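Long-range contacts in SsfX3 (Streptomyces sp. SF2575, PDB 3SKV), which probably transfers a salicylyl group during biosynthesis of a tetracycline antibiotic, using a GDSL/SGNH hydrolase-like domain joined to an N-terminal jelly-roll domain: residues Ala58-Pro63 with Arg78-Ser83; His187-Gly192 with Arg241-Asp246; Met235-Ile240 with Val271-Ile276; Asp246-Arg251 with Glu279-Thr284. The protein carries 1 engineered substitution. All blocks are in the same frame, centred on the assembly; numbering follows the deposited sequence.

Interaction 1 of 4, residues Ala58-Pro63 with Arg78-Ser83; sequences APWRAP and RLAQTS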
loop_
_atom_site.group_PDB
_atom_site.type_symbol
_atom_site.label_atom_id
_atom_site.label_comp_id
_atom_site.label_asym_id
_atom_site.label_seq_id
_atom_site.Cartn_x
_atom_site.Cartn_y
_atom_site.Cartn_z
ATOM N N ALA A 58 -6.218 10.249 -12.668
ATOM C CA ALA A 58 -5.706 10.058 -11.311
ATOM C C ALA A 58 -6.159 8.718 -10.702
ATOM O O ALA A 58 -7.357 8.509 -10.500
ATOM C CB ALA A 58 -6.162 11.197 -10.418
ATOM N N PRO A 59 -5.245 7.797 -10.385
ATOM C CA PRO A 59 -5.668 6.550 -9.713
ATOM C C PRO A 59 -5.953 6.895 -8.238
ATOM O O PRO A 59 -5.229 7.717 -7.640
ATOM C CB PRO A 59 -4.447 5.617 -9.845
ATOM C CG PRO A 59 -3.440 6.360 -10.675
ATOM C CD PRO A 59 -3.780 7.826 -10.559
ATOM N N TRP A 60 -7.045 6.331 -7.677
ATOM C CA TRP A 60 -7.436 6.531 -6.279
ATOM C C TRP A 60 -7.475 5.207 -5.563
ATOM O O TRP A 60 -7.774 4.178 -6.162
ATOM C CB TRP A 60 -8.802 7.210 -6.166
ATOM C CG TRP A 60 -8.791 8.689 -6.429
ATOM C CD1 TRP A 60 -8.608 9.312 -7.630
ATOM C CD2 TRP A 60 -9.133 9.717 -5.490
ATOM N NE1 TRP A 60 -8.727 10.678 -7.479
ATOM C CE2 TRP A 60 -9.092 10.952 -6.185
ATOM C CE3 TRP A 60 -9.493 9.711 -4.129
ATOM C CZ2 TRP A 60 -9.365 12.174 -5.554
ATOM C CZ3 TRP A 60 -9.749 10.923 -3.501
ATOM C CH2 TRP A 60 -9.667 12.138 -4.202
ATOM N N ARG A 61 -7.192 5.235 -4.271
ATOM C CA ARG A 61 -7.233 4.034 -3.440
ATOM C C ARG A 61 -8.519 3.956 -2.593
ATOM O O ARG A 61 -8.574 3.262 -1.598
ATOM C CB ARG A 61 -5.951 3.878 -2.633
ATOM C CG ARG A 61 -4.774 3.498 -3.518
ATOM C CD ARG A 61 -3.597 3.115 -2.668
ATOM N NE ARG A 61 -3.087 4.268 -1.945
ATOM C CZ ARG A 61 -2.713 4.265 -0.672
ATOM N NH1 ARG A 61 -2.751 3.141 0.037
ATOM N NH2 ARG A 61 -2.295 5.383 -0.096
ATOM N N ALA A 62 -9.567 4.635 -3.047
ATOM C CA ALA A 62 -10.923 4.662 -2.497
ATOM C C ALA A 62 -11.855 5.192 -3.617
ATOM O O ALA A 62 -11.318 5.772 -4.562
ATOM C CB ALA A 62 -10.984 5.570 -1.285
ATOM N N PRO A 63 -13.209 4.991 -3.586
ATOM C CA PRO A 63 -14.064 5.506 -4.694
ATOM C C PRO A 63 -14.053 7.029 -4.679
ATOM O O PRO A 63 -14.586 7.587 -3.738
ATOM C CB PRO A 63 -15.460 4.951 -4.368
ATOM C CG PRO A 63 -15.241 3.911 -3.348
ATOM C CD PRO A 63 -14.018 4.279 -2.580
ATOM N N ARG A 78 -4.924 12.062 0.829
ATOM C CA ARG A 78 -4.259 10.799 1.190
ATOM C C ARG A 78 -4.789 9.610 0.364
ATOM O O ARG A 78 -4.009 8.723 0.023
ATOM C CB ARG A 78 -4.398 10.496 2.701
ATOM C CG ARG A 78 -3.739 11.538 3.608
ATOM C CD ARG A 78 -4.293 11.489 5.027
ATOM N NE ARG A 78 -3.589 10.527 5.884
ATOM C CZ ARG A 78 -3.135 10.799 7.105
ATOM N NH1 ARG A 78 -3.299 12.008 7.630
ATOM N NH2 ARG A 78 -2.511 9.864 7.812
ATOM N N LEU A 79 -6.104 9.618 0.019
ATOM C CA LEU A 79 -6.756 8.579 -0.785
ATOM C C LEU A 79 -6.220 8.505 -2.231
ATOM O O LEU A 79 -6.286 7.426 -2.838
ATOM C CB LEU A 79 -8.276 8.806 -0.811
ATOM C CG LEU A 79 -9.166 8.320 0.361
ATOM C CD1 LEU A 79 -8.435 7.466 1.391
ATOM C CD2 LEU A 79 -9.992 9.441 0.942
ATOM N N ALA A 80 -5.721 9.652 -2.778
ATOM C CA ALA A 80 -5.166 9.763 -4.133
ATOM C C ALA A 80 -3.653 9.572 -4.198
ATOM O O ALA A 80 -3.068 9.632 -5.282
ATOM C CB ALA A 80 -5.573 11.085 -4.792
ATOM N N GLN A 81 -3.019 9.291 -3.071
ATOM C CA GLN A 81 -1.579 9.013 -3.065
ATOM C C GLN A 81 -1.398 7.615 -3.615
ATOM O O GLN A 81 -2.073 6.678 -3.172
ATOM C CB GLN A 81 -0.968 9.190 -1.687
ATOM C CG GLN A 81 -0.787 10.665 -1.331
ATOM C CD GLN A 81 -0.351 10.873 0.096
ATOM O OE1 GLN A 81 0.092 9.945 0.795
ATOM N NE2 GLN A 81 -0.495 12.106 0.563
ATOM N N THR A 82 -0.577 7.509 -4.663
ATOM C CA THR A 82 -0.390 6.314 -5.491
ATOM C C THR A 82 0.470 5.165 -4.913
ATOM O O THR A 82 1.061 4.378 -5.667
ATOM C CB THR A 82 -0.095 6.720 -6.910
ATOM O OG1 THR A 82 1.063 7.541 -6.888
ATOM C CG2 THR A 82 -1.249 7.473 -7.546
ATOM N N SER A 83 0.440 5.024 -3.583
ATOM C CA SER A 83 1.149 4.003 -2.828
ATOM C C SER A 83 0.614 2.582 -3.130
ATOM O O SER A 83 -0.575 2.289 -2.919
ATOM C CB SER A 83 1.052 4.315 -1.342
ATOM O OG SER A 83 2.147 3.715 -0.674
HETATM O O HOH W 1 -3.973 6.323 -5.287
#
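The side chain of R61 leaves its backbone with CG anti to the carbonyl carbon (chi1 -71°) and bends at chi3 (-67°), a course that carries NE to the carbonyl oxygen of Q81. NE meets Q81 O at 2.9 Å, nearly in line with that carbonyl, while R61 NH2 adds a weak second bond to the same oxygen. S83 CB lies over one face of the guanidinium, toward its rim. A water bridges P59 O and Q81 O, weakly on the Q81 side, so Q81 O takes one good bond and two weak ones. The backbone joins in directly, with R61 N donating to L79 O at 2.8 Å. Here strand 56-60 of the N-terminal jelly-roll domain runs out against the loop leading to strand 86-91, bordering the SGNH domain: R61 NH1 goes on to S222 O, and poorly ordered R78 reaches, less certainly, D228 by a salt bridge and F225 O by a hydrogen bond. Packing fills the rest. A80 CB sits over the six-membered ring of W60, 3.9 Å from its centroid, in a CH-pi contact. L79 CB approaches W60 CE3 at 3.6 Å, and A62 CB touches L79 CG at 3.7 Å.

Interaction 2 of 4, residues His187-Gly192 with Arg241-Asp246; sequences HWIHYG and RDLPAD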
loop_
_atom_site.group_PDB
_atom_site.type_symbol
_atom_site.label_atom_id
_atom_site.label_comp_id
_atom_site.label_asym_id
_atom_site.label_seq_id
_atom_site.Cartn_x
_atom_site.Cartn_y
_atom_site.Cartn_z
ATOM N N HIS A 187 -5.602 -11.804 -5.092
ATOM C CA HIS A 187 -5.646 -10.455 -4.548
ATOM C C HIS A 187 -5.276 -10.411 -3.101
ATOM O O HIS A 187 -5.829 -11.167 -2.290
ATOM C CB HIS A 187 -7.022 -9.802 -4.751
ATOM C CG HIS A 187 -7.347 -9.562 -6.176
ATOM N ND1 HIS A 187 -6.976 -8.392 -6.803
ATOM C CD2 HIS A 187 -7.988 -10.356 -7.061
ATOM C CE1 HIS A 187 -7.398 -8.508 -8.053
ATOM N NE2 HIS A 187 -8.020 -9.669 -8.253
ATOM N N TRP A 188 -4.371 -9.487 -2.763
ATOM C CA TRP A 188 -3.983 -9.268 -1.387
ATOM C C TRP A 188 -4.297 -7.853 -0.946
ATOM O O TRP A 188 -3.678 -6.905 -1.430
ATOM C CB TRP A 188 -2.518 -9.640 -1.115
ATOM C CG TRP A 188 -2.063 -9.302 0.280
ATOM C CD1 TRP A 188 -2.825 -9.288 1.421
ATOM C CD2 TRP A 188 -0.746 -8.893 0.671
ATOM N NE1 TRP A 188 -2.059 -8.912 2.496
ATOM C CE2 TRP A 188 -0.774 -8.672 2.068
ATOM C CE3 TRP A 188 0.480 -8.745 -0.020
ATOM C CZ2 TRP A 188 0.372 -8.302 2.788
ATOM C CZ3 TRP A 188 1.612 -8.370 0.692
ATOM C CH2 TRP A 188 1.549 -8.137 2.076
ATOM N N ILE A 189 -5.271 -7.725 -0.012
ATOM C CA ILE A 189 -5.653 -6.452 0.583
ATOM C C ILE A 189 -4.953 -6.285 1.923
ATOM O O ILE A 189 -5.087 -7.153 2.803
ATOM C CB ILE A 189 -7.187 -6.257 0.736
ATOM C CG1 ILE A 189 -7.943 -6.507 -0.587
ATOM C CG2 ILE A 189 -7.491 -4.842 1.329
ATOM C CD1 ILE A 189 -9.470 -6.236 -0.485
ATOM N N HIS A 190 -4.203 -5.167 2.083
ATOM C CA HIS A 190 -3.565 -4.870 3.361
ATOM C C HIS A 190 -4.128 -3.538 3.896
ATOM O O HIS A 190 -4.116 -2.522 3.197
ATOM C CB HIS A 190 -2.024 -4.886 3.328
ATOM C CG HIS A 190 -1.428 -4.547 4.659
ATOM N ND1 HIS A 190 -1.385 -5.486 5.700
ATOM C CD2 HIS A 190 -0.975 -3.354 5.124
ATOM C CE1 HIS A 190 -0.899 -4.836 6.748
ATOM N NE2 HIS A 190 -0.625 -3.549 6.446
ATOM N N TYR A 191 -4.637 -3.578 5.139
ATOM C CA TYR A 191 -5.185 -2.398 5.812
ATOM C C TYR A 191 -4.484 -2.157 7.146
ATOM O O TYR A 191 -4.191 -3.092 7.868
ATOM C CB TYR A 191 -6.706 -2.570 6.027
ATOM C CG TYR A 191 -7.342 -1.497 6.875
ATOM C CD1 TYR A 191 -7.738 -0.284 6.319
ATOM C CD2 TYR A 191 -7.545 -1.686 8.237
ATOM C CE1 TYR A 191 -8.278 0.731 7.107
ATOM C CE2 TYR A 191 -8.102 -0.683 9.031
ATOM C CZ TYR A 191 -8.463 0.523 8.461
ATOM O OH TYR A 191 -9.059 1.492 9.224
ATOM N N GLY A 192 -4.281 -0.908 7.490
ATOM C CA GLY A 192 -3.720 -0.563 8.790
ATOM C C GLY A 192 -2.346 0.074 8.819
ATOM O O GLY A 192 -1.874 0.624 7.820
ATOM N N ARG A 241 -14.778 -5.235 1.835
ATOM C CA ARG A 241 -15.870 -6.146 1.519
ATOM C C ARG A 241 -16.225 -6.081 0.022
ATOM O O ARG A 241 -16.507 -7.120 -0.587
ATOM C CB ARG A 241 -17.107 -5.752 2.353
ATOM C CG ARG A 241 -18.332 -6.608 2.108
ATOM C CD ARG A 241 -19.625 -5.960 2.535
ATOM N NE ARG A 241 -19.847 -4.703 1.836
ATOM C CZ ARG A 241 -20.731 -3.790 2.211
ATOM N NH1 ARG A 241 -21.450 -3.961 3.318
ATOM N NH2 ARG A 241 -20.870 -2.675 1.514
ATOM N N ASP A 242 -16.233 -4.853 -0.551
ATOM C CA ASP A 242 -16.614 -4.623 -1.936
ATOM C C ASP A 242 -15.470 -4.774 -2.956
ATOM O O ASP A 242 -15.690 -4.673 -4.155
ATOM C CB ASP A 242 -17.381 -3.290 -2.052
ATOM C CG ASP A 242 -18.678 -3.234 -1.222
ATOM O OD1 ASP A 242 -19.316 -4.298 -1.029
ATOM O OD2 ASP A 242 -19.043 -2.128 -0.754
ATOM N N LEU A 243 -14.271 -5.095 -2.484
ATOM C CA LEU A 243 -13.063 -5.287 -3.293
ATOM C C LEU A 243 -12.774 -6.793 -3.495
ATOM O O LEU A 243 -13.069 -7.560 -2.583
ATOM C CB LEU A 243 -11.894 -4.645 -2.527
ATOM C CG LEU A 243 -11.232 -3.361 -3.047
ATOM C CD1 LEU A 243 -12.073 -2.611 -4.011
ATOM C CD2 LEU A 243 -10.833 -2.461 -1.926
ATOM N N PRO A 244 -12.183 -7.258 -4.639
ATOM C CA PRO A 244 -11.825 -8.697 -4.735
ATOM C C PRO A 244 -10.653 -8.997 -3.780
ATOM O O PRO A 244 -9.740 -8.152 -3.618
ATOM C CB PRO A 244 -11.408 -8.878 -6.199
ATOM C CG PRO A 244 -10.990 -7.535 -6.667
ATOM C CD PRO A 244 -11.713 -6.499 -5.828
ATOM N N ALA A 245 -10.696 -10.167 -3.113
ATOM C CA ALA A 245 -9.648 -10.519 -2.154
ATOM C C ALA A 245 -9.509 -11.996 -1.953
ATOM O O ALA A 245 -10.498 -12.703 -1.714
ATOM C CB ALA A 245 -9.924 -9.857 -0.813
ATOM N N ASP A 246 -8.266 -12.450 -1.971
ATOM C CA ASP A 246 -7.935 -13.849 -1.728
ATOM C C ASP A 246 -7.191 -13.971 -0.416
ATOM O O ASP A 246 -7.121 -15.062 0.120
ATOM C CB ASP A 246 -7.129 -14.420 -2.884
ATOM C CG ASP A 246 -7.935 -14.452 -4.150
ATOM O OD1 ASP A 246 -8.779 -15.372 -4.293
ATOM O OD2 ASP A 246 -7.781 -13.520 -4.977
#
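H187 and P244 meet through an imidazole face, and the histidine can be traced atom by atom. Its CB rests 3.4 Å from P244 O and touches A245 CA. From CG onward the ring lies under the proline: P244 CG stands over the ring centre, 3.9 Å from the centroid, a CH-pi contact. CD2 has P244 CB above it and, near the ring plane, D246 OD2 at 3.8 Å; at the tip, CE1 and NE2 each come within 4.0 Å of P244 CG. Two hydrogen bonds run alongside, one to a carboxylate, one between main chains. H187 N donates to the anti lone pair of D246 OD2 at 2.8 Å with an N-H...O angle of 170°, and D246 N returns a bond to H187 O. Two residues further on, I189 CD1 nestles against L243 CB (3.5 Å) and A245 CB. Here the beta-alpha-beta crossover from strand 219-223 through helix 234-242 to strand 247-252 passes over strand 187-192, which ends at G192, just before D193 in the Gly-Asp-Ser sequence characteristic of the family. The grip uses the main-chain N-H and so should not depend on ring charge; D246 OD2, 5.1 Å from H187 NE2, would at most modestly favour protonation.

Interaction 3 of 4, residues Met235-Ile240 with Val271-Ile276; sequences MFARLI and VGFVQI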
loop_
_atom_site.group_PDB
_atom_site.type_symbol
_atom_site.label_atom_id
_atom_site.label_comp_id
_atom_site.label_asym_id
_atom_site.label_seq_id
_atom_site.Cartn_x
_atom_site.Cartn_y
_atom_site.Cartn_z
ATOM N N MET A 235 -16.413 2.506 7.017
ATOM C CA MET A 235 -16.327 2.763 5.574
ATOM C C MET A 235 -15.168 1.945 4.897
ATOM O O MET A 235 -15.305 1.505 3.737
ATOM C CB MET A 235 -16.214 4.262 5.268
ATOM C CG MET A 235 -17.509 5.030 5.443
ATOM S SD MET A 235 -18.946 4.486 4.457
ATOM C CE MET A 235 -18.293 4.839 2.692
ATOM N N PHE A 236 -14.046 1.748 5.626
ATOM C CA PHE A 236 -12.918 0.967 5.113
ATOM C C PHE A 236 -13.244 -0.517 5.046
ATOM O O PHE A 236 -12.780 -1.197 4.116
ATOM C CB PHE A 236 -11.613 1.224 5.899
ATOM C CG PHE A 236 -10.999 2.556 5.546
ATOM C CD1 PHE A 236 -10.649 2.855 4.228
ATOM C CD2 PHE A 236 -10.797 3.528 6.520
ATOM C CE1 PHE A 236 -10.146 4.112 3.888
ATOM C CE2 PHE A 236 -10.272 4.781 6.179
ATOM C CZ PHE A 236 -9.951 5.061 4.863
ATOM N N ALA A 237 -13.997 -1.023 6.053
ATOM C CA ALA A 237 -14.470 -2.409 6.108
ATOM C C ALA A 237 -15.413 -2.675 4.921
ATOM O O ALA A 237 -15.334 -3.743 4.303
ATOM C CB ALA A 237 -15.203 -2.664 7.413
ATOM N N ARG A 238 -16.315 -1.702 4.617
ATOM C CA ARG A 238 -17.238 -1.769 3.475
ATOM C C ARG A 238 -16.456 -1.797 2.156
ATOM O O ARG A 238 -16.822 -2.527 1.245
ATOM C CB ARG A 238 -18.199 -0.593 3.491
ATOM C CG ARG A 238 -19.220 -0.644 4.647
ATOM C CD ARG A 238 -20.097 0.601 4.672
ATOM N NE ARG A 238 -21.165 0.512 3.683
ATOM C CZ ARG A 238 -21.179 1.121 2.501
ATOM N NH1 ARG A 238 -20.175 1.913 2.140
ATOM N NH2 ARG A 238 -22.205 0.958 1.679
ATOM N N LEU A 239 -15.368 -1.005 2.065
ATOM C CA LEU A 239 -14.479 -0.952 0.918
ATOM C C LEU A 239 -13.811 -2.326 0.712
ATOM O O LEU A 239 -13.910 -2.890 -0.377
ATOM C CB LEU A 239 -13.427 0.165 1.098
ATOM C CG LEU A 239 -12.534 0.489 -0.115
ATOM C CD1 LEU A 239 -13.368 0.734 -1.370
ATOM C CD2 LEU A 239 -11.707 1.679 0.136
ATOM N N ILE A 240 -13.190 -2.877 1.760
ATOM C CA ILE A 240 -12.562 -4.192 1.722
ATOM C C ILE A 240 -13.564 -5.254 1.258
ATOM O O ILE A 240 -13.236 -6.061 0.381
ATOM C CB ILE A 240 -11.924 -4.546 3.082
ATOM C CG1 ILE A 240 -10.749 -3.588 3.399
ATOM C CG2 ILE A 240 -11.476 -6.024 3.100
ATOM C CD1 ILE A 240 -10.235 -3.604 4.824
ATOM N N VAL A 271 -14.617 -6.574 15.866
ATOM C CA VAL A 271 -15.602 -7.631 15.588
ATOM C C VAL A 271 -16.497 -7.155 14.415
ATOM O O VAL A 271 -16.583 -7.840 13.389
ATOM C CB VAL A 271 -16.415 -8.005 16.848
ATOM C CG1 VAL A 271 -17.716 -8.706 16.483
ATOM C CG2 VAL A 271 -15.582 -8.849 17.807
ATOM N N GLY A 272 -17.056 -5.949 14.550
ATOM C CA GLY A 272 -17.888 -5.321 13.527
ATOM C C GLY A 272 -17.189 -5.223 12.192
ATOM O O GLY A 272 -17.762 -5.587 11.165
ATOM N N PHE A 273 -15.917 -4.804 12.213
ATOM C CA PHE A 273 -15.063 -4.677 11.023
ATOM C C PHE A 273 -14.955 -5.975 10.219
ATOM O O PHE A 273 -15.188 -5.968 9.004
ATOM C CB PHE A 273 -13.685 -4.148 11.417
ATOM C CG PHE A 273 -12.917 -3.449 10.318
ATOM C CD1 PHE A 273 -13.033 -2.070 10.129
ATOM C CD2 PHE A 273 -11.990 -4.142 9.551
ATOM C CE1 PHE A 273 -12.273 -1.411 9.149
ATOM C CE2 PHE A 273 -11.245 -3.484 8.556
ATOM C CZ PHE A 273 -11.410 -2.124 8.351
ATOM N N VAL A 274 -14.624 -7.099 10.906
ATOM C CA VAL A 274 -14.497 -8.442 10.300
ATOM C C VAL A 274 -15.857 -8.919 9.759
ATOM O O VAL A 274 -15.910 -9.435 8.640
ATOM C CB VAL A 274 -13.893 -9.445 11.309
ATOM C CG1 VAL A 274 -14.046 -10.899 10.853
ATOM C CG2 VAL A 274 -12.438 -9.117 11.586
ATOM N N GLN A 275 -16.950 -8.750 10.545
ATOM C CA GLN A 275 -18.285 -9.174 10.146
ATOM C C GLN A 275 -18.761 -8.550 8.855
ATOM O O GLN A 275 -19.413 -9.244 8.070
ATOM C CB GLN A 275 -19.292 -8.972 11.275
ATOM C CG GLN A 275 -19.035 -9.871 12.504
ATOM C CD GLN A 275 -18.622 -11.290 12.174
ATOM O OE1 GLN A 275 -17.446 -11.645 12.243
ATOM N NE2 GLN A 275 -19.568 -12.118 11.782
ATOM N N ILE A 276 -18.445 -7.247 8.625
ATOM C CA ILE A 276 -18.792 -6.519 7.406
ATOM C C ILE A 276 -18.057 -7.164 6.220
ATOM O O ILE A 276 -18.664 -7.400 5.179
ATOM C CB ILE A 276 -18.479 -4.987 7.523
ATOM C CG1 ILE A 276 -19.440 -4.294 8.522
ATOM C CG2 ILE A 276 -18.498 -4.282 6.119
ATOM C CD1 ILE A 276 -18.879 -2.924 9.066
#
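Helices 235-240 and 271-276 run nearly parallel, their axes 8.7 Å apart at closest and inclined by -25°, with A237 facing F273 at the nearest CA pair. They are neighbouring helices on one face of the parallel sheet in the SGNH alpha/beta/alpha fold, and the small side chain of A237 is consistent with F273 and I276 approaching its backbone closely. With CG anti to the backbone N (chi1 -156°), the F273 ring reaches across to helix 235-240 and presents a face to A237 CB. That methyl is 3.6 Å from the ring centroid, offset toward the rim, a CH-pi contact. The far end of the ring also nears the backbone, since F273 CZ is 3.6 Å from A237 N. One turn later I240 CD1 comes to F273 CE2 at 3.9 Å, the two side chains crossing at about a right angle, while F236 CB only brushes CZ. Below the helices F273 and I240 both pack on L250 of the sheet, and the F273 ring meets that of Y191. On the other side of A237, I276 closes the interface with its branch: CG2 touches A237 CB at 3.9 Å, R238 CG at 4.0 Å and the carbonyl carbon of A237 at 3.7 Å.

Interaction 4 of 4, residues Asp246-Arg251 with Glu279-Thr284; sequences DLISLR and ERHPLT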
loop_
_atom_site.group_PDB
_atom_site.type_symbol
_atom_site.label_atom_id
_atom_site.label_comp_id
_atom_site.label_asym_id
_atom_site.label_seq_id
_atom_site.Cartn_x
_atom_site.Cartn_y
_atom_site.Cartn_z
ATOM N N ASP A 246 -8.266 -12.450 -1.971
ATOM C CA ASP A 246 -7.935 -13.849 -1.728
ATOM C C ASP A 246 -7.191 -13.971 -0.416
ATOM O O ASP A 246 -7.121 -15.062 0.120
ATOM C CB ASP A 246 -7.129 -14.420 -2.884
ATOM C CG ASP A 246 -7.935 -14.452 -4.150
ATOM O OD1 ASP A 246 -8.779 -15.372 -4.293
ATOM O OD2 ASP A 246 -7.781 -13.520 -4.977
ATOM N N LEU A 247 -6.683 -12.838 0.116
ATOM C CA LEU A 247 -5.952 -12.703 1.382
ATOM C C LEU A 247 -6.177 -11.290 1.887
ATOM O O LEU A 247 -5.974 -10.333 1.138
ATOM C CB LEU A 247 -4.448 -12.918 1.149
ATOM C CG LEU A 247 -3.518 -13.339 2.303
ATOM C CD1 LEU A 247 -2.227 -12.529 2.329
ATOM C CD2 LEU A 247 -4.209 -13.477 3.669
ATOM N N ILE A 248 -6.627 -11.158 3.144
ATOM C CA ILE A 248 -6.848 -9.875 3.791
ATOM C C ILE A 248 -6.014 -9.797 5.061
ATOM O O ILE A 248 -6.081 -10.694 5.888
ATOM C CB ILE A 248 -8.353 -9.597 4.059
ATOM C CG1 ILE A 248 -9.167 -9.649 2.757
ATOM C CG2 ILE A 248 -8.557 -8.244 4.816
ATOM C CD1 ILE A 248 -10.659 -9.929 2.913
ATOM N N SER A 249 -5.253 -8.713 5.229
ATOM C CA SER A 249 -4.478 -8.497 6.454
ATOM C C SER A 249 -4.779 -7.133 6.986
ATOM O O SER A 249 -4.817 -6.163 6.225
ATOM C CB SER A 249 -2.975 -8.720 6.247
ATOM O OG SER A 249 -2.410 -8.043 5.136
ATOM N N LEU A 250 -5.087 -7.079 8.292
ATOM C CA LEU A 250 -5.435 -5.873 9.039
ATOM C C LEU A 250 -4.488 -5.703 10.208
ATOM O O LEU A 250 -4.409 -6.601 11.045
ATOM C CB LEU A 250 -6.887 -5.975 9.603
ATOM C CG LEU A 250 -8.017 -6.527 8.692
ATOM C CD1 LEU A 250 -9.262 -6.743 9.486
ATOM C CD2 LEU A 250 -8.323 -5.583 7.519
ATOM N N ARG A 251 -3.808 -4.563 10.307
ATOM C CA ARG A 251 -2.956 -4.303 11.470
ATOM C C ARG A 251 -3.425 -3.056 12.161
ATOM O O ARG A 251 -3.413 -1.972 11.586
ATOM C CB ARG A 251 -1.473 -4.245 11.157
ATOM C CG ARG A 251 -0.701 -4.846 12.317
ATOM C CD ARG A 251 0.779 -4.557 12.356
ATOM N NE ARG A 251 1.309 -4.327 11.028
ATOM C CZ ARG A 251 1.719 -5.275 10.202
ATOM N NH1 ARG A 251 1.706 -6.547 10.582
ATOM N NH2 ARG A 251 2.144 -4.961 8.993
ATOM N N GLU A 279 -19.426 -10.604 4.946
ATOM C CA GLU A 279 -20.664 -10.626 4.169
ATOM C C GLU A 279 -20.368 -11.036 2.719
ATOM O O GLU A 279 -21.147 -11.793 2.154
ATOM C CB GLU A 279 -21.352 -9.266 4.190
ATOM C CG GLU A 279 -21.900 -8.841 5.528
ATOM C CD GLU A 279 -22.248 -7.365 5.665
ATOM O OE1 GLU A 279 -22.103 -6.599 4.684
ATOM O OE2 GLU A 279 -22.664 -6.970 6.776
ATOM N N ARG A 280 -19.232 -10.559 2.143
ATOM C CA ARG A 280 -18.812 -10.840 0.764
ATOM C C ARG A 280 -17.556 -11.723 0.640
ATOM O O ARG A 280 -17.315 -12.273 -0.430
ATOM C CB ARG A 280 -18.734 -9.559 -0.101
ATOM C CG ARG A 280 -19.974 -8.655 0.023
ATOM C CD ARG A 280 -20.644 -8.290 -1.273
ATOM N NE ARG A 280 -20.097 -7.108 -1.926
ATOM C CZ ARG A 280 -19.923 -6.991 -3.241
ATOM N NH1 ARG A 280 -20.202 -8.008 -4.051
ATOM N NH2 ARG A 280 -19.454 -5.863 -3.757
ATOM N N HIS A 281 -16.788 -11.895 1.735
ATOM C CA HIS A 281 -15.611 -12.763 1.801
ATOM C C HIS A 281 -15.826 -13.746 2.963
ATOM O O HIS A 281 -15.202 -13.593 4.017
ATOM C CB HIS A 281 -14.311 -11.944 1.984
ATOM C CG HIS A 281 -14.095 -10.902 0.942
ATOM N ND1 HIS A 281 -13.968 -11.233 -0.399
ATOM C CD2 HIS A 281 -14.011 -9.558 1.072
ATOM C CE1 HIS A 281 -13.817 -10.089 -1.036
ATOM N NE2 HIS A 281 -13.823 -9.055 -0.195
ATOM N N PRO A 282 -16.735 -14.735 2.826
ATOM C CA PRO A 282 -17.015 -15.628 3.972
ATOM C C PRO A 282 -15.918 -16.599 4.371
ATOM O O PRO A 282 -15.881 -17.011 5.529
ATOM C CB PRO A 282 -18.282 -16.374 3.545
ATOM C CG PRO A 282 -18.242 -16.374 2.064
ATOM C CD PRO A 282 -17.599 -15.073 1.667
ATOM N N LEU A 283 -15.060 -16.996 3.429
ATOM C CA LEU A 283 -14.012 -18.001 3.651
ATOM C C LEU A 283 -12.578 -17.484 3.439
ATOM O O LEU A 283 -11.613 -18.203 3.716
ATOM C CB LEU A 283 -14.283 -19.208 2.718
ATOM C CG LEU A 283 -15.152 -20.420 3.163
ATOM C CD1 LEU A 283 -16.137 -20.130 4.323
ATOM C CD2 LEU A 283 -15.891 -20.986 1.967
ATOM N N THR A 284 -12.445 -16.259 2.940
ATOM C CA THR A 284 -11.151 -15.629 2.685
ATOM C C THR A 284 -10.323 -15.543 3.970
ATOM O O THR A 284 -10.845 -15.085 4.995
ATOM C CB THR A 284 -11.383 -14.226 2.081
ATOM O OG1 THR A 284 -12.185 -14.367 0.914
ATOM C CG2 THR A 284 -10.079 -13.477 1.742
#
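Methyl contacts link I248, T284 and H281, and they make up the side-chain part of this interface. I248 reaches out with CD1, which lies 3.8 Å from T284 CG2 and equally 3.8 Å from H281 CD2. Its side chain crosses those of both partners at about a right angle, and CD1 touches the two from directions that are themselves roughly perpendicular. Contacts between side chain and main chain come second. T284 CG2, placed anti to its own backbone N with OG1 on the other branch (chi1 -56°), rests on the start of the strand, 3.6 Å from D246 C and 3.8 Å from L247 N. Polar bonds act from around the contact: H281 NE2 bonds to I240 O of helix 234-242, R278 NH1 holds the carbonyl oxygens of both H281 and T284, and I248 pairs through its backbone with P285 and V287. The contact thus joins the start of strand 247-252 to the turn between helix 266-278 and strand 286-290, its parallel neighbour in the SGNH sheet. Since a carbonyl oxygen can only accept, H281 NE2 must carry a proton; that bond fixes the imidazole, whereas the contact itself relies on apolar fit.

In the fold
From the N terminus, interaction 1 comes first, closing a short loop that includes helix 67-70 within the jelly-roll domain. The other three follow in the SGNH domain. Interaction 2 opens on strand 187-192 and closes just before strand 247-252; interaction 3 opens before that closure, so the two cross and share helix 234-242. Interaction 4 begins at D246, where interaction 2 ends, and crosses interaction 3 in turn. Together they tie strands 187-192 and 247-252 to helices 234-242 and 266-278 and to the turn before strand 286-290. Interaction 1 reaches this group through P63, which packs on L239 of helix 234-242, thus bridging the two domains.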